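Local coordinates for FERM, ARHGEF and pleckstrin domain-containing protein 2 (Mus musculus, PDB 6D2K) that acts as a guanine nucleotide exchange factor that activates RAC1 and helps remodel the actin cytoskeleton, here represented by its FERM domain, at residues V217-G222 with N227-S232. Numbering follows the deposited sequence.
Sequences VLVFQG and NTFNWS
Val217 and Phe229 exchange a pair of backbone hydrogen bonds of unequal quality. Phe229 N reaches Val217 O at 2.7 Å and nearly straight (167°), whereas Val217 N to Phe229 O is 3.1 Å long and bent, with the donor lying above the carbonyl plane. Val219 and Asn227 form the next hydrogen-bonded pair, Val219 N lying 3.0 Å from Asn227 O. On the face shared by Val217, Val219, Asn227 and Phe229, with CG1 of Val219 anti to the backbone N (chi1 179°), CG2 is set beside that N and reaches CE2 of Phe229 obliquely, 3.6 Å away, while CB of Val219 lies alongside CB of Asn227. The hairpin supplies the third and fourth strands of the PH-like lobe, a seven-stranded beta sandwich closed by helix 267-284. Leu218 and Thr228, the non-hydrogen-bonded pair, point together to the other face, where CD2 of Leu218 lies 3.7 Å from both OG1 and CG2 of Thr228. Past the strand end, Trp231 crosses Val217 at about a right angle, CH2 4.0 Å from Val217 CG2. The Trp231 indole is anchored by the NE1 hydrogen bond to Ser213 O and by edge-to-face packing with His281; Phe262 and Leu260 touch Val219 and Phe229, respectively.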
loop_
_atom_site.group_PDB
_atom_site.type_symbol
_atom_site.label_atom_id
_atom_site.label_comp_id
_atom_site.label_asym_id
_atom_site.label_seq_id
_atom_site.Cartn_x
_atom_site.Cartn_y
_atom_site.Cartn_z
ATOM N N VAL A 217 -2.013 -14.014 7.257
ATOM C CA VAL A 217 -0.896 -13.359 7.899
ATOM C C VAL A 217 0.385 -14.042 7.483
ATOM O O VAL A 217 0.467 -15.276 7.437
ATOM C CB VAL A 217 -1.063 -13.359 9.424
ATOM C CG1 VAL A 217 0.131 -12.680 10.104
ATOM C CG2 VAL A 217 -2.355 -12.644 9.766
ATOM N N LEU A 218 1.382 -13.231 7.160
ATOM C CA LEU A 218 2.590 -13.721 6.529
ATOM C C LEU A 218 3.823 -13.460 7.373
ATOM O O LEU A 218 3.910 -12.448 8.070
ATOM C CB LEU A 218 2.764 -13.065 5.149
ATOM C CG LEU A 218 1.552 -13.025 4.214
ATOM C CD1 LEU A 218 1.932 -12.281 2.935
ATOM C CD2 LEU A 218 1.077 -14.414 3.851
ATOM N N VAL A 219 4.783 -14.380 7.302
ATOM C CA VAL A 219 6.065 -14.208 7.968
ATOM C C VAL A 219 7.202 -14.295 6.960
ATOM O O VAL A 219 7.304 -15.269 6.207
ATOM C CB VAL A 219 6.296 -15.271 9.073
ATOM C CG1 VAL A 219 7.663 -15.064 9.727
ATOM C CG2 VAL A 219 5.202 -15.182 10.108
ATOM N N PHE A 220 8.042 -13.265 6.947
ATOM C CA PHE A 220 9.240 -13.236 6.122
ATOM C C PHE A 220 10.455 -13.224 7.041
ATOM O O PHE A 220 10.435 -12.605 8.098
ATOM C CB PHE A 220 9.267 -11.971 5.263
ATOM C CG PHE A 220 8.259 -11.958 4.156
ATOM C CD1 PHE A 220 8.665 -12.128 2.839
ATOM C CD2 PHE A 220 6.917 -11.742 4.411
ATOM C CE1 PHE A 220 7.751 -12.097 1.805
ATOM C CE2 PHE A 220 5.996 -11.710 3.388
ATOM C CZ PHE A 220 6.416 -11.891 2.071
ATOM N N GLN A 221 11.508 -13.931 6.654
ATOM C CA GLN A 221 12.786 -13.776 7.318
ATOM C C GLN A 221 13.632 -13.001 6.335
ATOM O O GLN A 221 13.856 -13.452 5.209
ATOM C CB GLN A 221 13.417 -15.128 7.651
ATOM C CG GLN A 221 14.674 -15.014 8.498
ATOM C CD GLN A 221 15.062 -16.326 9.147
ATOM O OE1 GLN A 221 16.085 -16.419 9.829
ATOM N NE2 GLN A 221 14.240 -17.349 8.946
ATOM N N GLY A 222 14.073 -11.815 6.734
ATOM C CA GLY A 222 14.637 -10.899 5.764
ATOM C C GLY A 222 13.622 -10.686 4.656
ATOM O O GLY A 222 12.516 -10.205 4.899
ATOM N N ASN A 227 6.433 -18.326 6.179
ATOM C CA ASN A 227 5.135 -18.853 6.624
ATOM C C ASN A 227 3.955 -18.088 6.042
ATOM O O ASN A 227 4.008 -16.867 5.875
ATOM C CB ASN A 227 4.989 -18.810 8.151
ATOM C CG ASN A 227 6.023 -19.644 8.877
ATOM O OD1 ASN A 227 7.121 -19.170 9.173
ATOM N ND2 ASN A 227 5.663 -20.884 9.205
ATOM N N THR A 228 2.883 -18.814 5.763
ATOM C CA THR A 228 1.614 -18.203 5.425
ATOM C C THR A 228 0.567 -18.798 6.354
ATOM O O THR A 228 0.307 -20.001 6.328
ATOM C CB THR A 228 1.209 -18.463 3.948
ATOM O OG1 THR A 228 2.139 -17.830 3.063
ATOM C CG2 THR A 228 -0.171 -17.907 3.681
ATOM N N PHE A 229 -0.011 -17.966 7.207
ATOM C CA PHE A 229 -1.091 -18.407 8.068
ATOM C C PHE A 229 -2.387 -18.034 7.367
ATOM O O PHE A 229 -2.914 -16.940 7.548
ATOM C CB PHE A 229 -0.973 -17.779 9.462
ATOM C CG PHE A 229 0.360 -18.026 10.115
ATOM C CD1 PHE A 229 0.842 -19.314 10.257
ATOM C CD2 PHE A 229 1.139 -16.973 10.566
ATOM C CE1 PHE A 229 2.076 -19.546 10.833
ATOM C CE2 PHE A 229 2.368 -17.196 11.143
ATOM C CZ PHE A 229 2.837 -18.486 11.281
ATOM N N ASN A 230 -2.884 -18.957 6.553
ATOM C CA ASN A 230 -4.085 -18.716 5.766
ATOM C C ASN A 230 -5.273 -18.385 6.641
ATOM O O ASN A 230 -5.423 -18.936 7.733
ATOM C CB ASN A 230 -4.420 -19.938 4.908
ATOM C CG ASN A 230 -3.245 -20.414 4.089
ATOM O OD1 ASN A 230 -2.409 -21.182 4.569
ATOM N ND2 ASN A 230 -3.172 -19.964 2.839
ATOM N N TRP A 231 -6.141 -17.508 6.157
ATOM C CA TRP A 231 -7.297 -17.090 6.945
ATOM C C TRP A 231 -8.147 -18.248 7.443
ATOM O O TRP A 231 -8.712 -18.190 8.534
ATOM C CB TRP A 231 -8.154 -16.089 6.163
ATOM C CG TRP A 231 -7.487 -14.770 5.927
ATOM C CD1 TRP A 231 -7.194 -14.198 4.716
ATOM C CD2 TRP A 231 -7.038 -13.847 6.921
ATOM N NE1 TRP A 231 -6.582 -12.979 4.901
ATOM C CE2 TRP A 231 -6.477 -12.738 6.245
ATOM C CE3 TRP A 231 -7.043 -13.852 8.318
ATOM C CZ2 TRP A 231 -5.937 -11.649 6.925
ATOM C CZ3 TRP A 231 -6.505 -12.773 8.986
ATOM C CH2 TRP A 231 -5.957 -11.689 8.292
ATOM N N SER A 232 -8.233 -19.307 6.645
ATOM C CA SER A 232 -9.052 -20.450 7.015
ATOM C C SER A 232 -8.551 -21.120 8.296
ATOM O O SER A 232 -9.316 -21.797 8.983
ATOM C CB SER A 232 -9.128 -21.464 5.865
ATOM O OG SER A 232 -7.855 -22.018 5.584
#